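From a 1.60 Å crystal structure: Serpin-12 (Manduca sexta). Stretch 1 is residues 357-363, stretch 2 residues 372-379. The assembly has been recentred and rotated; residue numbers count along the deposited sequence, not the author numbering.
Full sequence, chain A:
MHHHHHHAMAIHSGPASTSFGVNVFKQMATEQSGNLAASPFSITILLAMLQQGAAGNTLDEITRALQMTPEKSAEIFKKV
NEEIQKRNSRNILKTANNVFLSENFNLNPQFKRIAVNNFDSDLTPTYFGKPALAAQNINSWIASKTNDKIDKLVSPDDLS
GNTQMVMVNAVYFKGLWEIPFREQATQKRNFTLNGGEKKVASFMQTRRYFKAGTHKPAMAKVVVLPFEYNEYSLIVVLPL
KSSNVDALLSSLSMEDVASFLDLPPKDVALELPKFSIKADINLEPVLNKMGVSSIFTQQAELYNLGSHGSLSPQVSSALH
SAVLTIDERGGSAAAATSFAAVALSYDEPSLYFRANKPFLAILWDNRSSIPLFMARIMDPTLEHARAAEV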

# COMPACT_ATOMS: atom_id res chain seq x y z
N LYS A 357 6.75 -15.85 -14.49
CA LYS A 357 6.55 -14.75 -15.42
C LYS A 357 5.84 -13.66 -14.63
O LYS A 357 5.38 -13.91 -13.51
CB LYS A 357 5.74 -15.19 -16.64
CG LYS A 357 4.34 -15.65 -16.33
CD LYS A 357 3.63 -16.09 -17.60
CE LYS A 357 2.25 -16.64 -17.30
NZ LYS A 357 1.42 -16.77 -18.53
N PRO A 358 5.75 -12.44 -15.17
CA PRO A 358 5.17 -11.35 -14.38
C PRO A 358 3.76 -11.65 -13.85
O PRO A 358 2.93 -12.25 -14.53
CB PRO A 358 5.16 -10.18 -15.38
CG PRO A 358 6.33 -10.42 -16.19
CD PRO A 358 6.41 -11.94 -16.39
N PHE A 359 3.51 -11.19 -12.63
CA PHE A 359 2.28 -11.52 -11.92
C PHE A 359 1.92 -10.39 -10.97
O PHE A 359 2.72 -9.49 -10.72
CB PHE A 359 2.39 -12.85 -11.16
CG PHE A 359 3.44 -12.85 -10.07
CD1 PHE A 359 4.75 -13.23 -10.36
CD2 PHE A 359 3.11 -12.53 -8.77
CE1 PHE A 359 5.72 -13.25 -9.37
CE2 PHE A 359 4.07 -12.54 -7.77
CZ PHE A 359 5.38 -12.90 -8.07
N LEU A 360 0.70 -10.45 -10.45
CA LEU A 360 0.19 -9.48 -9.48
C LEU A 360 0.10 -10.15 -8.12
O LEU A 360 -0.34 -11.29 -8.01
CB LEU A 360 -1.21 -9.00 -9.86
CG LEU A 360 -1.41 -8.21 -11.14
CD1 LEU A 360 -2.85 -7.74 -11.16
CD2 LEU A 360 -0.44 -7.02 -11.19
N ALA A 361 0.50 -9.43 -7.07
CA ALA A 361 0.32 -9.91 -5.71
C ALA A 361 -0.42 -8.86 -4.91
O ALA A 361 -0.09 -7.67 -4.97
CB ALA A 361 1.67 -10.24 -5.05
N ILE A 362 -1.42 -9.29 -4.14
CA ILE A 362 -2.25 -8.39 -3.36
C ILE A 362 -2.23 -8.90 -1.93
O ILE A 362 -2.55 -10.07 -1.69
CB ILE A 362 -3.68 -8.31 -3.90
CG1 ILE A 362 -3.67 -7.74 -5.32
CG2 ILE A 362 -4.56 -7.43 -2.98
CD1 ILE A 362 -5.02 -7.73 -5.99
N LEU A 363 -1.82 -8.05 -0.99
CA LEU A 363 -1.93 -8.39 0.42
C LEU A 363 -3.30 -7.94 0.90
O LEU A 363 -3.63 -6.75 0.83
CB LEU A 363 -0.81 -7.74 1.23
CG LEU A 363 -0.91 -8.12 2.72
CD1 LEU A 363 -0.48 -9.58 2.93
CD2 LEU A 363 -0.08 -7.15 3.57
N LEU A 372 -4.31 -4.10 1.40
CA LEU A 372 -3.29 -3.36 2.12
C LEU A 372 -2.06 -3.10 1.26
O LEU A 372 -1.34 -2.15 1.53
CB LEU A 372 -2.84 -4.12 3.37
CG LEU A 372 -3.93 -4.32 4.42
CD1 LEU A 372 -3.39 -5.14 5.58
CD2 LEU A 372 -4.41 -2.97 4.92
N PHE A 373 -1.79 -3.95 0.28
CA PHE A 373 -0.62 -3.82 -0.57
C PHE A 373 -1.00 -4.34 -1.95
O PHE A 373 -1.70 -5.36 -2.06
CB PHE A 373 0.55 -4.64 0.02
CG PHE A 373 1.91 -4.09 -0.22
CD1 PHE A 373 2.58 -4.36 -1.40
CD2 PHE A 373 2.58 -3.41 0.78
CE1 PHE A 373 3.87 -3.88 -1.61
CE2 PHE A 373 3.85 -2.94 0.60
CZ PHE A 373 4.50 -3.17 -0.61
N MET A 374 -0.55 -3.64 -2.99
CA MET A 374 -0.66 -4.13 -4.36
C MET A 374 0.73 -4.11 -4.98
O MET A 374 1.47 -3.13 -4.82
CB MET A 374 -1.64 -3.29 -5.20
CG MET A 374 -3.07 -3.39 -4.73
SD MET A 374 -4.19 -2.44 -5.76
CE MET A 374 -4.22 -3.45 -7.25
N ALA A 375 1.10 -5.19 -5.66
CA ALA A 375 2.41 -5.21 -6.29
C ALA A 375 2.29 -5.82 -7.67
O ALA A 375 1.69 -6.89 -7.84
CB ALA A 375 3.43 -6.00 -5.46
N ARG A 376 2.88 -5.16 -8.65
CA ARG A 376 3.10 -5.73 -9.97
C ARG A 376 4.54 -6.21 -10.00
O ARG A 376 5.48 -5.41 -10.00
CB ARG A 376 2.80 -4.69 -11.05
CG ARG A 376 3.17 -5.12 -12.49
CD ARG A 376 2.80 -4.04 -13.46
NE ARG A 376 3.82 -3.00 -13.42
CZ ARG A 376 3.73 -1.80 -13.99
NH1 ARG A 376 2.66 -1.49 -14.68
NH2 ARG A 376 4.72 -0.94 -13.86
N ILE A 377 4.73 -7.53 -9.99
CA ILE A 377 6.05 -8.12 -9.91
C ILE A 377 6.49 -8.44 -11.34
O ILE A 377 6.08 -9.45 -11.92
CB ILE A 377 6.07 -9.37 -9.03
CG1 ILE A 377 5.43 -9.05 -7.67
CG2 ILE A 377 7.48 -9.91 -8.90
CD1 ILE A 377 6.31 -8.28 -6.74
N MET A 378 7.32 -7.55 -11.91
CA MET A 378 7.96 -7.77 -13.20
C MET A 378 9.27 -8.53 -13.09
O MET A 378 9.69 -9.15 -14.08
CB MET A 378 8.25 -6.44 -13.91
CG MET A 378 7.06 -5.54 -14.15
SD MET A 378 5.60 -6.34 -14.91
CE MET A 378 6.03 -6.45 -16.70
N ASP A 379 9.94 -8.44 -11.96
CA ASP A 379 11.28 -9.02 -11.81
C ASP A 379 11.51 -9.26 -10.32
O ASP A 379 11.86 -8.33 -9.59
CB ASP A 379 12.35 -8.07 -12.37
CG ASP A 379 13.75 -8.67 -12.35
OD1 ASP A 379 13.95 -9.70 -11.68
OD2 ASP A 379 14.66 -8.08 -12.99

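The two stretches are neighbouring antiparallel β-strands, joined by a regular ladder of backbone hydrogen bonds and reinforced by apolar side chains that meet on both faces of the sheet. Strand 359-363 and strand 373-377 run at 170° between their N-to-C directions, with a closest axial approach of 4.7 Å, and together the stretches bury 612 Å².

The register follows from the bonding. F359 and I377 form a reciprocal pair, F359 N to I377 O at 3.2 Å and I377 N to F359 O at 2.9 Å. Two residues on, A361 N reaches A375 O at 2.9 Å and A375 N returns to A361 O at 2.8 Å. At L363 the pattern loosens: L363 N donates to F373 O at 2.9 Å, but the return bond from F373 N to L363 O is weak at 3.4 Å. L363 O also accepts from L372 N at 2.8 Å, so this carbonyl serves two amides where the chain turns a corner at L372.

Between these rungs lie the non-hydrogen-bonded pairs L360-R376 and I362-M374. Here alpha carbons approach carbonyls instead, L360 CA to A375 O at 3.4 Å and I362 CA to F373 O at 3.3 Å, in CA-H...O contacts.

Side chains alternate accordingly. On the face carrying F359, A361, L363, F373, A375 and I377, I377 CB sits 3.9 Å from the centroid of the F359 ring and 17° off its normal, a CH-pi contact over the ring face. The methyls A361 CB and A375 CB are 4.6 Å apart, so backbone bonds dominate; L363 CB meets F373 CB at 3.6 Å. On the other face I362 CG1 lies 4.4 Å from M374 CG, and L360 CD2 lies 4.0 Å from R376 CB. P358 CB packs against M378 SD at 3.9 Å, extending the apolar contact past the F359-I377 pair.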